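Local coordinates for chorismatase (Streptomyces hygroscopicus, PDB 4BPS), which hydrolyses chorismate to (3R,4R)-3,4-dihydroxy-3,4-dihydrobenzoate and pyruvate, a step in the biosynthesis of the immunosuppressants FK506 and FK520, at residues L134-I144 against M176-H185; R156-D167 against T218-F226. One frame throughout, in Å; residues are numbered along the deposited sequence.

From the N terminus, strand 133-142 leads into helix 154-169 and then into strand 178-184. Contact 1 closes this beta-alpha-beta unit by pairing its two strands in parallel, with 178-184 at the edge of a six-stranded mixed sheet. Contact 2 starts on the connecting helix, inside the loop closed by contact 1, and ends beyond it, in the loop between strands 201-204 and 229-232. The two contacts therefore cross along the chain, with their segments alternating. They meet where Asn-139 packs on Phe-158 and Ala-179 on Phe-226, and both touch the bound 3-(2-carboxyethyl)benzoic acid. Together they tie sheet, crossover helix and a distant loop around one ligand pocket.

Contact 1 of 2, residues L134-I144 against M176-H185; sequences LARTWNYVSGI and MPAATGIGAH. With 3EB (3-(2-carboxyethyl)benzoic acid), chain B.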
loop_
_atom_site.group_PDB
_atom_site.type_symbol
_atom_site.label_atom_id
_atom_site.label_comp_id
_atom_site.label_asym_id
_atom_site.label_seq_id
_atom_site.Cartn_x
_atom_site.Cartn_y
_atom_site.Cartn_z
ATOM N N LEU A 134 9.732 3.004 -8.553
ATOM C CA LEU A 134 8.536 2.901 -7.729
ATOM C C LEU A 134 8.924 2.764 -6.256
ATOM O O LEU A 134 9.861 2.046 -5.920
ATOM C CB LEU A 134 7.683 1.699 -8.137
ATOM C CG LEU A 134 6.926 1.857 -9.442
ATOM C CD1 LEU A 134 6.378 0.492 -9.864
ATOM C CD2 LEU A 134 5.761 2.837 -9.274
ATOM N N ALA A 135 8.183 3.462 -5.404
ATOM C CA ALA A 135 8.480 3.553 -3.979
ATOM C C ALA A 135 7.454 2.869 -3.086
ATOM O O ALA A 135 7.783 2.484 -1.966
ATOM C CB ALA A 135 8.570 5.018 -3.556
ATOM N N ARG A 136 6.208 2.784 -3.548
ATOM C CA ARG A 136 5.142 2.227 -2.730
ATOM C C ARG A 136 3.957 1.996 -3.646
ATOM O O ARG A 136 3.664 2.872 -4.476
ATOM C CB ARG A 136 4.745 3.190 -1.601
ATOM C CG ARG A 136 4.546 2.562 -0.253
ATOM C CD ARG A 136 3.399 1.550 -0.177
ATOM N NE ARG A 136 3.150 1.106 1.196
ATOM C CZ ARG A 136 2.207 0.223 1.484
ATOM N NH1 ARG A 136 1.988 -0.136 2.740
ATOM N NH2 ARG A 136 1.503 -0.308 0.508
ATOM N N THR A 137 3.277 0.862 -3.539
ATOM C CA THR A 137 2.045 0.640 -4.261
ATOM C C THR A 137 0.966 0.166 -3.296
ATOM O O THR A 137 1.256 -0.453 -2.270
ATOM C CB THR A 137 2.204 -0.421 -5.385
ATOM O OG1 THR A 137 2.539 -1.688 -4.811
ATOM C CG2 THR A 137 3.240 -0.001 -6.405
ATOM N N TRP A 138 -0.293 0.437 -3.660
ATOM C CA TRP A 138 -1.434 -0.107 -2.924
ATOM C C TRP A 138 -2.436 -0.622 -3.945
ATOM O O TRP A 138 -2.661 0.012 -4.979
ATOM C CB TRP A 138 -2.137 0.948 -2.089
ATOM C CG TRP A 138 -1.382 1.533 -0.924
ATOM C CD1 TRP A 138 -1.548 1.212 0.390
ATOM C CD2 TRP A 138 -0.387 2.593 -0.964
ATOM N NE1 TRP A 138 -0.739 2.009 1.174
ATOM C CE2 TRP A 138 -0.010 2.850 0.374
ATOM C CE3 TRP A 138 0.198 3.351 -1.985
ATOM C CZ2 TRP A 138 0.922 3.839 0.720
ATOM C CZ3 TRP A 138 1.123 4.328 -1.641
ATOM C CH2 TRP A 138 1.469 4.568 -0.296
ATOM N N ASN A 139 -3.069 -1.736 -3.604
ATOM C CA ASN A 139 -4.103 -2.359 -4.431
ATOM C C ASN A 139 -5.303 -2.642 -3.540
ATOM O O ASN A 139 -5.220 -3.449 -2.610
ATOM C CB ASN A 139 -3.605 -3.678 -5.043
ATOM C CG ASN A 139 -2.268 -3.522 -5.736
ATOM O OD1 ASN A 139 -2.214 -3.080 -6.876
ATOM N ND2 ASN A 139 -1.173 -3.864 -5.035
ATOM N N TYR A 140 -6.404 -1.951 -3.841
ATOM C CA TYR A 140 -7.673 -2.111 -3.107
ATOM C C TYR A 140 -8.576 -2.914 -4.038
ATOM O O TYR A 140 -9.020 -2.397 -5.068
ATOM C CB TYR A 140 -8.262 -0.754 -2.752
ATOM C CG TYR A 140 -7.320 0.081 -1.887
ATOM C CD1 TYR A 140 -7.159 -0.220 -0.537
ATOM C CD2 TYR A 140 -6.582 1.137 -2.407
ATOM C CE1 TYR A 140 -6.320 0.508 0.270
ATOM C CE2 TYR A 140 -5.731 1.885 -1.609
ATOM C CZ TYR A 140 -5.603 1.571 -0.265
ATOM O OH TYR A 140 -4.788 2.266 0.580
ATOM N N VAL A 141 -8.793 -4.188 -3.689
ATOM C CA VAL A 141 -9.323 -5.198 -4.608
ATOM C C VAL A 141 -10.716 -5.597 -4.152
ATOM O O VAL A 141 -10.860 -6.326 -3.173
ATOM C CB VAL A 141 -8.372 -6.422 -4.654
ATOM C CG1 VAL A 141 -8.915 -7.505 -5.607
ATOM C CG2 VAL A 141 -6.948 -6.015 -5.069
ATOM N N SER A 142 -11.744 -5.141 -4.865
ATOM C CA SER A 142 -13.106 -5.490 -4.530
ATOM C C SER A 142 -13.338 -7.009 -4.579
ATOM O O SER A 142 -13.065 -7.666 -5.582
ATOM C CB SER A 142 -14.042 -4.839 -5.507
ATOM O OG SER A 142 -15.378 -5.204 -5.232
ATOM N N GLY A 143 -13.839 -7.570 -3.489
ATOM C CA GLY A 143 -14.147 -8.994 -3.470
ATOM C C GLY A 143 -12.899 -9.853 -3.569
ATOM O O GLY A 143 -12.899 -10.865 -4.285
ATOM N N ILE A 144 -11.851 -9.489 -2.835
ATOM C CA ILE A 144 -10.558 -10.138 -2.980
ATOM C C ILE A 144 -10.603 -11.662 -2.774
ATOM O O ILE A 144 -9.808 -12.378 -3.393
ATOM C CB ILE A 144 -9.544 -9.449 -2.014
ATOM C CG1 ILE A 144 -8.089 -9.810 -2.335
ATOM C CG2 ILE A 144 -9.883 -9.716 -0.537
ATOM C CD1 ILE A 144 -7.094 -8.872 -1.632
HETATM N N MSE A 176 10.094 -4.230 -7.365
HETATM C CA MSE A 176 8.797 -3.806 -6.860
HETATM C C MSE A 176 8.917 -3.452 -5.387
HETATM O O MSE A 176 9.459 -4.215 -4.590
HETATM C CB MSE A 176 7.716 -4.863 -7.065
HETATM C CG MSE A 176 7.435 -5.222 -8.541
HETATM SE SE MSE A 176 6.998 -3.701 -9.686
HETATM C CE MSE A 176 5.293 -3.295 -8.944
ATOM N N PRO A 177 8.357 -2.303 -4.997
ATOM C CA PRO A 177 8.568 -1.807 -3.631
ATOM C C PRO A 177 7.515 -2.347 -2.666
ATOM O O PRO A 177 6.775 -3.296 -2.965
ATOM C CB PRO A 177 8.417 -0.287 -3.791
ATOM C CG PRO A 177 7.381 -0.183 -4.882
ATOM C CD PRO A 177 7.769 -1.268 -5.864
ATOM N N ALA A 178 7.443 -1.727 -1.494
ATOM C CA ALA A 178 6.434 -2.027 -0.508
ATOM C C ALA A 178 5.045 -1.967 -1.155
ATOM O O ALA A 178 4.788 -1.129 -2.042
ATOM C CB ALA A 178 6.527 -1.014 0.628
ATOM N N ALA A 179 4.161 -2.841 -0.680
ATOM C CA ALA A 179 2.830 -2.965 -1.263
ATOM C C ALA A 179 1.776 -3.312 -0.232
ATOM O O ALA A 179 2.078 -3.745 0.895
ATOM C CB ALA A 179 2.833 -4.046 -2.375
ATOM N N THR A 180 0.534 -3.116 -0.651
ATOM C CA THR A 180 -0.659 -3.619 0.019
ATOM C C THR A 180 -1.545 -4.270 -1.024
ATOM O O THR A 180 -1.697 -3.719 -2.119
ATOM C CB THR A 180 -1.410 -2.470 0.671
ATOM O OG1 THR A 180 -0.574 -1.944 1.704
ATOM C CG2 THR A 180 -2.760 -2.884 1.249
ATOM N N GLY A 181 -2.117 -5.432 -0.685
ATOM C CA GLY A 181 -3.102 -6.124 -1.511
ATOM C C GLY A 181 -4.257 -6.484 -0.599
ATOM O O GLY A 181 -4.187 -7.474 0.133
ATOM N N ILE A 182 -5.306 -5.667 -0.598
ATOM C CA ILE A 182 -6.305 -5.738 0.459
ATOM C C ILE A 182 -7.688 -5.647 -0.163
ATOM O O ILE A 182 -7.827 -5.135 -1.279
ATOM C CB ILE A 182 -6.038 -4.587 1.488
ATOM C CG1 ILE A 182 -6.646 -4.904 2.841
ATOM C CG2 ILE A 182 -6.511 -3.219 0.942
ATOM C CD1 ILE A 182 -5.871 -5.968 3.581
ATOM N N GLY A 183 -8.712 -6.136 0.539
ATOM C CA GLY A 183 -10.060 -6.137 -0.010
ATOM C C GLY A 183 -10.725 -4.780 -0.002
ATOM O O GLY A 183 -10.368 -3.859 0.740
ATOM N N ALA A 184 -11.733 -4.686 -0.854
ATOM C CA ALA A 184 -12.714 -3.613 -0.803
ATOM C C ALA A 184 -14.104 -4.241 -0.950
ATOM O O ALA A 184 -14.254 -5.345 -1.474
ATOM C CB ALA A 184 -12.451 -2.582 -1.916
ATOM N N HIS A 185 -15.126 -3.488 -0.548
ATOM C CA HIS A 185 -16.492 -4.000 -0.536
ATOM C C HIS A 185 -17.271 -3.644 -1.811
ATOM O O HIS A 185 -18.453 -3.963 -1.912
ATOM C CB HIS A 185 -17.251 -3.475 0.682
ATOM C CG HIS A 185 -16.604 -3.843 1.982
ATOM N ND1 HIS A 185 -16.840 -5.043 2.614
ATOM C CD2 HIS A 185 -15.684 -3.187 2.734
ATOM C CE1 HIS A 185 -16.107 -5.097 3.718
ATOM N NE2 HIS A 185 -15.391 -3.990 3.807
HETATM C C 3EB B . 1.473 -11.664 2.406
HETATM O O 3EB B . 1.556 -12.334 1.371
HETATM C CA 3EB B . 0.167 -11.096 2.886
HETATM O OAB 3EB B . -0.444 -8.754 -3.149
HETATM O OAD 3EB B . 0.261 -6.656 -2.990
HETATM C CAE 3EB B . 0.694 -8.327 1.732
HETATM C CAF 3EB B . 1.182 -7.203 1.077
HETATM C CAG 3EB B . -0.060 -9.277 1.043
HETATM C CAH 3EB B . 0.917 -7.005 -0.268
HETATM C CAL 3EB B . -0.041 -7.793 -2.463
HETATM C CAM 3EB B . -0.301 -9.072 -0.316
HETATM C CAN 3EB B . 0.196 -7.953 -0.985
HETATM O OXT 3EB B . 2.487 -11.456 3.176
HETATM C C2 3EB B . -0.662 -10.490 1.735
HETATM O O HOH W 1 5.038 -2.881 -5.117
HETATM O O HOH W 2 -12.985 -7.988 -0.627
#
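A bend at chi2 of Arg-136 (-63°) and a chi1 of -65° in Thr-180, which sets OG1 anti to the carbonyl carbon, bring guanidinium and hydroxyl together. Arg-136 NH2 donates to Thr-180 OG1 at 2.9 Å, with the oxygen at the guanidinium edge and almost in its plane. The same NH2 turns back to Thr-137 O, 2.8 Å away, while Trp-138 NE1 lies over one guanidinium face, off its centre. The strands form the parallel pair of a beta-alpha-beta crossover, their pairing regular from Asn-139 opposite Gly-181 onward; Ile-182 N meets Asn-139 O at 3.0 Å. Asn-139 grips Thr-180 O twice, through its backbone N and, at 3.0 Å, its side-chain ND2, the two donors coming from opposite faces of the carbonyl plane. Its OD1 is held by Tyr-119. Gly-181 passes close to the ligand, its N 3.4 Å from 3EB CAN, and a beta carbon on it would clash with 3EB CAL. At the far end, Gly-143 N bonds to Ala-184 O (3.0 Å) within the type II turn from Val-141 to Ile-144. Glu-340 bonds to both Thr-180 OG1 and Trp-138 NE1; Thr-180 OG1 thus links the Arg-136 guanidinium to a carboxylate whose negative charge would probably offset the buried positive one.

Contact 2 of 2, residues R156-D167 against T218-F226; sequences RDFCVGRAQALD and TYGPRPPVF. With 3EB (3-(2-carboxyethyl)benzoic acid), chain B.
The irregular segment 218-226 runs along residues 156-167 of helix 154-169, bringing the CA atoms of Val-160 and Arg-222 within 5.2 Å of each other, and includes a cis peptide bond before Pro-221. Arg-156, extended from CG to NE, reaches the first residues of segment 218-226 and gives NH1 to two carbonyls, Thr-218 O and Gly-220 O, each at 2.9 Å. Both oxygens lie at the guanidinium edge near its plane, and the bond to Thr-218 O is nearly straight (172°). NE is paired with Glu-153 in a salt bridge. A leucine here would probably leave Glu-153 without its mate and Thr-218 O and Gly-220 O without their common donor, freeing the loop to shift. Further along, Val-160 CG2 packs on the Pro-221 ring, and Cys-159 SG lies beside Pro-224. The helix is the crossover of a beta-alpha-beta unit in this YjgF-type fold, and it contributes Tyr-155 and Arg-162 to the substrate site. There Arg-162, bent at chi3 (60°), presents NH1 to 3EB OAD and NH2 to 3EB OAB, both at 2.8 Å, in a two-pronged grip on the benzoate carboxylate. Phe-158 CE2 and Val-225 O sandwich the Arg-162 guanidinium from opposite faces, and Arg-162 NE donates to a water that also bonds to Cys-159 O and Pro-223 O, fixing the rotation of the group. Phe-226 lays one ring face over the ligand ring, with CE1 3.3 Å from 3EB CAN, while Tyr-155, Tyr-215 and Arg-228 supply further hydrogen bonds to the ligand.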
loop_
_atom_site.group_PDB
_atom_site.type_symbol
_atom_site.label_atom_id
_atom_site.label_comp_id
_atom_site.label_asym_id
_atom_site.label_seq_id
_atom_site.Cartn_x
_atom_site.Cartn_y
_atom_site.Cartn_z
ATOM N N ARG A 156 -6.078 -14.107 -6.827
ATOM C CA ARG A 156 -5.204 -14.860 -7.719
ATOM C C ARG A 156 -5.275 -14.296 -9.143
ATOM O O ARG A 156 -4.249 -14.187 -9.830
ATOM C CB ARG A 156 -5.546 -16.338 -7.688
ATOM C CG ARG A 156 -5.319 -16.945 -6.322
ATOM C CD ARG A 156 -5.943 -18.334 -6.206
ATOM N NE ARG A 156 -5.889 -18.803 -4.818
ATOM C CZ ARG A 156 -4.963 -19.624 -4.337
ATOM N NH1 ARG A 156 -4.023 -20.135 -5.132
ATOM N NH2 ARG A 156 -4.985 -19.972 -3.056
ATOM N N ASP A 157 -6.472 -13.923 -9.578
ATOM C CA ASP A 157 -6.700 -13.295 -10.886
ATOM C C ASP A 157 -5.930 -11.966 -10.966
ATOM O O ASP A 157 -5.212 -11.684 -11.938
ATOM C CB ASP A 157 -8.219 -13.097 -10.972
ATOM C CG ASP A 157 -8.740 -12.612 -12.320
ATOM O OD1 ASP A 157 -8.120 -12.845 -13.383
ATOM O OD2 ASP A 157 -9.845 -12.037 -12.269
ATOM N N PHE A 158 -6.040 -11.158 -9.906
ATOM C CA PHE A 158 -5.259 -9.929 -9.783
ATOM C C PHE A 158 -3.749 -10.220 -9.862
ATOM O O PHE A 158 -3.017 -9.520 -10.564
ATOM C CB PHE A 158 -5.635 -9.242 -8.456
ATOM C CG PHE A 158 -4.597 -8.269 -7.970
ATOM C CD1 PHE A 158 -4.447 -7.018 -8.572
ATOM C CD2 PHE A 158 -3.740 -8.608 -6.937
ATOM C CE1 PHE A 158 -3.457 -6.138 -8.162
ATOM C CE2 PHE A 158 -2.758 -7.717 -6.513
ATOM C CZ PHE A 158 -2.613 -6.493 -7.137
ATOM N N CYS A 159 -3.277 -11.237 -9.134
ATOM C CA CYS A 159 -1.854 -11.549 -9.169
ATOM C C CYS A 159 -1.393 -11.944 -10.567
ATOM O O CYS A 159 -0.265 -11.614 -10.953
ATOM C CB CYS A 159 -1.508 -12.670 -8.177
ATOM S SG CYS A 159 -1.404 -12.125 -6.434
ATOM N N VAL A 160 -2.215 -12.705 -11.309
ATOM C CA VAL A 160 -1.875 -13.050 -12.688
ATOM C C VAL A 160 -1.659 -11.761 -13.496
ATOM O O VAL A 160 -0.665 -11.626 -14.225
ATOM C CB VAL A 160 -2.979 -13.918 -13.339
ATOM C CG1 VAL A 160 -2.770 -14.036 -14.845
ATOM C CG2 VAL A 160 -3.016 -15.307 -12.692
ATOM N N GLY A 161 -2.598 -10.824 -13.401
ATOM C CA GLY A 161 -2.477 -9.595 -14.161
ATOM C C GLY A 161 -1.265 -8.747 -13.805
ATOM O O GLY A 161 -0.568 -8.224 -14.678
ATOM N N ARG A 162 -1.012 -8.595 -12.508
ATOM C CA ARG A 162 0.165 -7.848 -12.092
ATOM C C ARG A 162 1.442 -8.497 -12.632
ATOM O O ARG A 162 2.302 -7.829 -13.188
ATOM C CB ARG A 162 0.175 -7.723 -10.573
ATOM C CG ARG A 162 1.446 -7.099 -10.026
ATOM C CD ARG A 162 1.355 -6.757 -8.528
ATOM N NE ARG A 162 1.106 -7.958 -7.710
ATOM C CZ ARG A 162 0.839 -7.928 -6.405
ATOM N NH1 ARG A 162 0.800 -6.763 -5.731
ATOM N NH2 ARG A 162 0.591 -9.068 -5.763
ATOM N N ALA A 163 1.546 -9.817 -12.486
ATOM C CA ALA A 163 2.723 -10.540 -12.940
ATOM C C ALA A 163 2.891 -10.376 -14.451
ATOM O O ALA A 163 4.020 -10.210 -14.941
ATOM C CB ALA A 163 2.633 -12.017 -12.547
ATOM N N GLN A 164 1.793 -10.462 -15.195
ATOM C CA GLN A 164 1.851 -10.298 -16.649
ATOM C C GLN A 164 2.383 -8.920 -17.029
ATOM O O GLN A 164 3.182 -8.799 -17.971
ATOM C CB GLN A 164 0.477 -10.549 -17.276
ATOM C CG GLN A 164 0.468 -10.493 -18.795
ATOM C CD GLN A 164 -0.915 -10.706 -19.344
ATOM O OE1 GLN A 164 -1.586 -11.666 -18.959
ATOM N NE2 GLN A 164 -1.358 -9.824 -20.246
ATOM N N ALA A 165 1.952 -7.884 -16.313
ATOM C CA ALA A 165 2.429 -6.536 -16.602
ATOM C C ALA A 165 3.943 -6.420 -16.379
ATOM O O ALA A 165 4.611 -5.714 -17.130
ATOM C CB ALA A 165 1.703 -5.498 -15.785
ATOM N N LEU A 166 4.482 -7.080 -15.353
ATOM C CA LEU A 166 5.925 -6.996 -15.175
ATOM C C LEU A 166 6.632 -7.583 -16.393
ATOM O O LEU A 166 7.610 -7.020 -16.886
ATOM C CB LEU A 166 6.415 -7.695 -13.902
ATOM C CG LEU A 166 6.407 -6.874 -12.602
ATOM C CD1 LEU A 166 5.019 -6.673 -12.021
ATOM C CD2 LEU A 166 7.306 -7.548 -11.564
ATOM N N ASP A 167 6.147 -8.712 -16.893
ATOM C CA ASP A 167 6.761 -9.273 -18.096
ATOM C C ASP A 167 6.607 -8.362 -19.310
ATOM O O ASP A 167 7.524 -8.233 -20.114
ATOM C CB ASP A 167 6.140 -10.629 -18.414
ATOM C CG ASP A 167 6.460 -11.671 -17.372
ATOM O OD1 ASP A 167 7.460 -11.498 -16.635
ATOM O OD2 ASP A 167 5.704 -12.663 -17.284
ATOM N N THR A 218 1.001 -23.262 -4.529
ATOM C CA THR A 218 -0.233 -23.281 -3.762
ATOM C C THR A 218 -0.976 -21.949 -3.850
ATOM O O THR A 218 -2.196 -21.930 -3.847
ATOM C CB THR A 218 0.077 -23.541 -2.275
ATOM O OG1 THR A 218 1.078 -24.555 -2.143
ATOM C CG2 THR A 218 -1.187 -23.930 -1.542
ATOM N N TYR A 219 -0.218 -20.849 -3.891
ATOM C CA TYR A 219 -0.774 -19.493 -3.865
ATOM C C TYR A 219 -0.979 -18.909 -5.274
ATOM O O TYR A 219 -1.270 -17.714 -5.415
ATOM C CB TYR A 219 0.153 -18.580 -3.053
ATOM C CG TYR A 219 0.420 -19.116 -1.659
ATOM C CD1 TYR A 219 -0.564 -19.132 -0.687
ATOM C CD2 TYR A 219 1.663 -19.625 -1.316
ATOM C CE1 TYR A 219 -0.323 -19.620 0.581
ATOM C CE2 TYR A 219 1.916 -20.130 -0.050
ATOM C CZ TYR A 219 0.935 -20.101 0.899
ATOM O OH TYR A 219 1.171 -20.575 2.157
ATOM N N GLY A 220 -0.847 -19.756 -6.297
ATOM C CA GLY A 220 -0.773 -19.330 -7.689
ATOM C C GLY A 220 -2.117 -19.264 -8.390
ATOM O O GLY A 220 -3.175 -19.211 -7.770
ATOM N N PRO A 221 -2.098 -19.284 -9.723
ATOM C CA PRO A 221 -1.016 -19.743 -10.596
ATOM C C PRO A 221 0.147 -18.773 -10.786
ATOM O O PRO A 221 1.165 -19.207 -11.313
ATOM C CB PRO A 221 -1.729 -19.989 -11.925
ATOM C CG PRO A 221 -2.821 -19.046 -11.918
ATOM C CD PRO A 221 -3.328 -19.019 -10.492
ATOM N N ARG A 222 0.024 -17.515 -10.386
ATOM C CA ARG A 222 1.180 -16.612 -10.418
ATOM C C ARG A 222 1.358 -16.030 -9.025
ATOM O O ARG A 222 0.397 -15.595 -8.390
ATOM C CB ARG A 222 1.012 -15.465 -11.432
ATOM C CG ARG A 222 0.901 -15.886 -12.901
ATOM C CD ARG A 222 2.203 -16.386 -13.583
ATOM N NE ARG A 222 3.423 -15.561 -13.457
ATOM C CZ ARG A 222 3.883 -14.657 -14.339
ATOM N NH1 ARG A 222 3.226 -14.331 -15.448
ATOM N NH2 ARG A 222 5.031 -14.025 -14.082
ATOM N N PRO A 223 2.599 -15.993 -8.535
ATOM C CA PRO A 223 2.807 -15.495 -7.168
ATOM C C PRO A 223 2.602 -13.998 -7.076
ATOM O O PRO A 223 2.700 -13.257 -8.072
ATOM C CB PRO A 223 4.274 -15.845 -6.883
ATOM C CG PRO A 223 4.897 -15.873 -8.209
ATOM C CD PRO A 223 3.857 -16.420 -9.157
ATOM N N PRO A 224 2.329 -13.528 -5.858
ATOM C CA PRO A 224 2.411 -12.087 -5.610
ATOM C C PRO A 224 3.829 -11.593 -5.807
ATOM O O PRO A 224 4.769 -12.396 -5.877
ATOM C CB PRO A 224 1.968 -11.934 -4.144
ATOM C CG PRO A 224 1.804 -13.292 -3.609
ATOM C CD PRO A 224 2.166 -14.310 -4.628
ATOM N N VAL A 225 3.990 -10.275 -5.926
ATOM C CA VAL A 225 5.318 -9.677 -6.018
ATOM C C VAL A 225 5.282 -8.349 -5.305
ATOM O O VAL A 225 4.395 -7.538 -5.561
ATOM C CB VAL A 225 5.773 -9.534 -7.487
ATOM C CG1 VAL A 225 4.756 -8.742 -8.344
ATOM C CG2 VAL A 225 7.142 -8.902 -7.579
ATOM N N PHE A 226 6.216 -8.166 -4.377
ATOM C CA PHE A 226 6.338 -6.939 -3.575
ATOM C C PHE A 226 7.463 -7.105 -2.565
ATOM O O PHE A 226 7.745 -8.226 -2.121
ATOM C CB PHE A 226 5.029 -6.538 -2.840
ATOM C CG PHE A 226 4.483 -7.584 -1.901
ATOM C CD1 PHE A 226 3.586 -8.555 -2.339
ATOM C CD2 PHE A 226 4.845 -7.586 -0.566
ATOM C CE1 PHE A 226 3.081 -9.497 -1.478
ATOM C CE2 PHE A 226 4.345 -8.532 0.305
ATOM C CZ PHE A 226 3.478 -9.499 -0.152
HETATM C C 3EB B . 1.473 -11.664 2.406
HETATM O O 3EB B . 1.556 -12.334 1.371
HETATM C CA 3EB B . 0.167 -11.096 2.886
HETATM O OAB 3EB B . -0.444 -8.754 -3.149
HETATM O OAD 3EB B . 0.261 -6.656 -2.990
HETATM C CAE 3EB B . 0.694 -8.327 1.732
HETATM C CAF 3EB B . 1.182 -7.203 1.077
HETATM C CAG 3EB B . -0.060 -9.277 1.043
HETATM C CAH 3EB B . 0.917 -7.005 -0.268
HETATM C CAL 3EB B . -0.041 -7.793 -2.463
HETATM C CAM 3EB B . -0.301 -9.072 -0.316
HETATM C CAN 3EB B . 0.196 -7.953 -0.985
HETATM O OXT 3EB B . 2.487 -11.456 3.176
HETATM C C2 3EB B . -0.662 -10.490 1.735
HETATM O O HOH W 3 -2.276 -16.211 -9.231
HETATM O O HOH W 4 1.427 -10.739 -8.763
#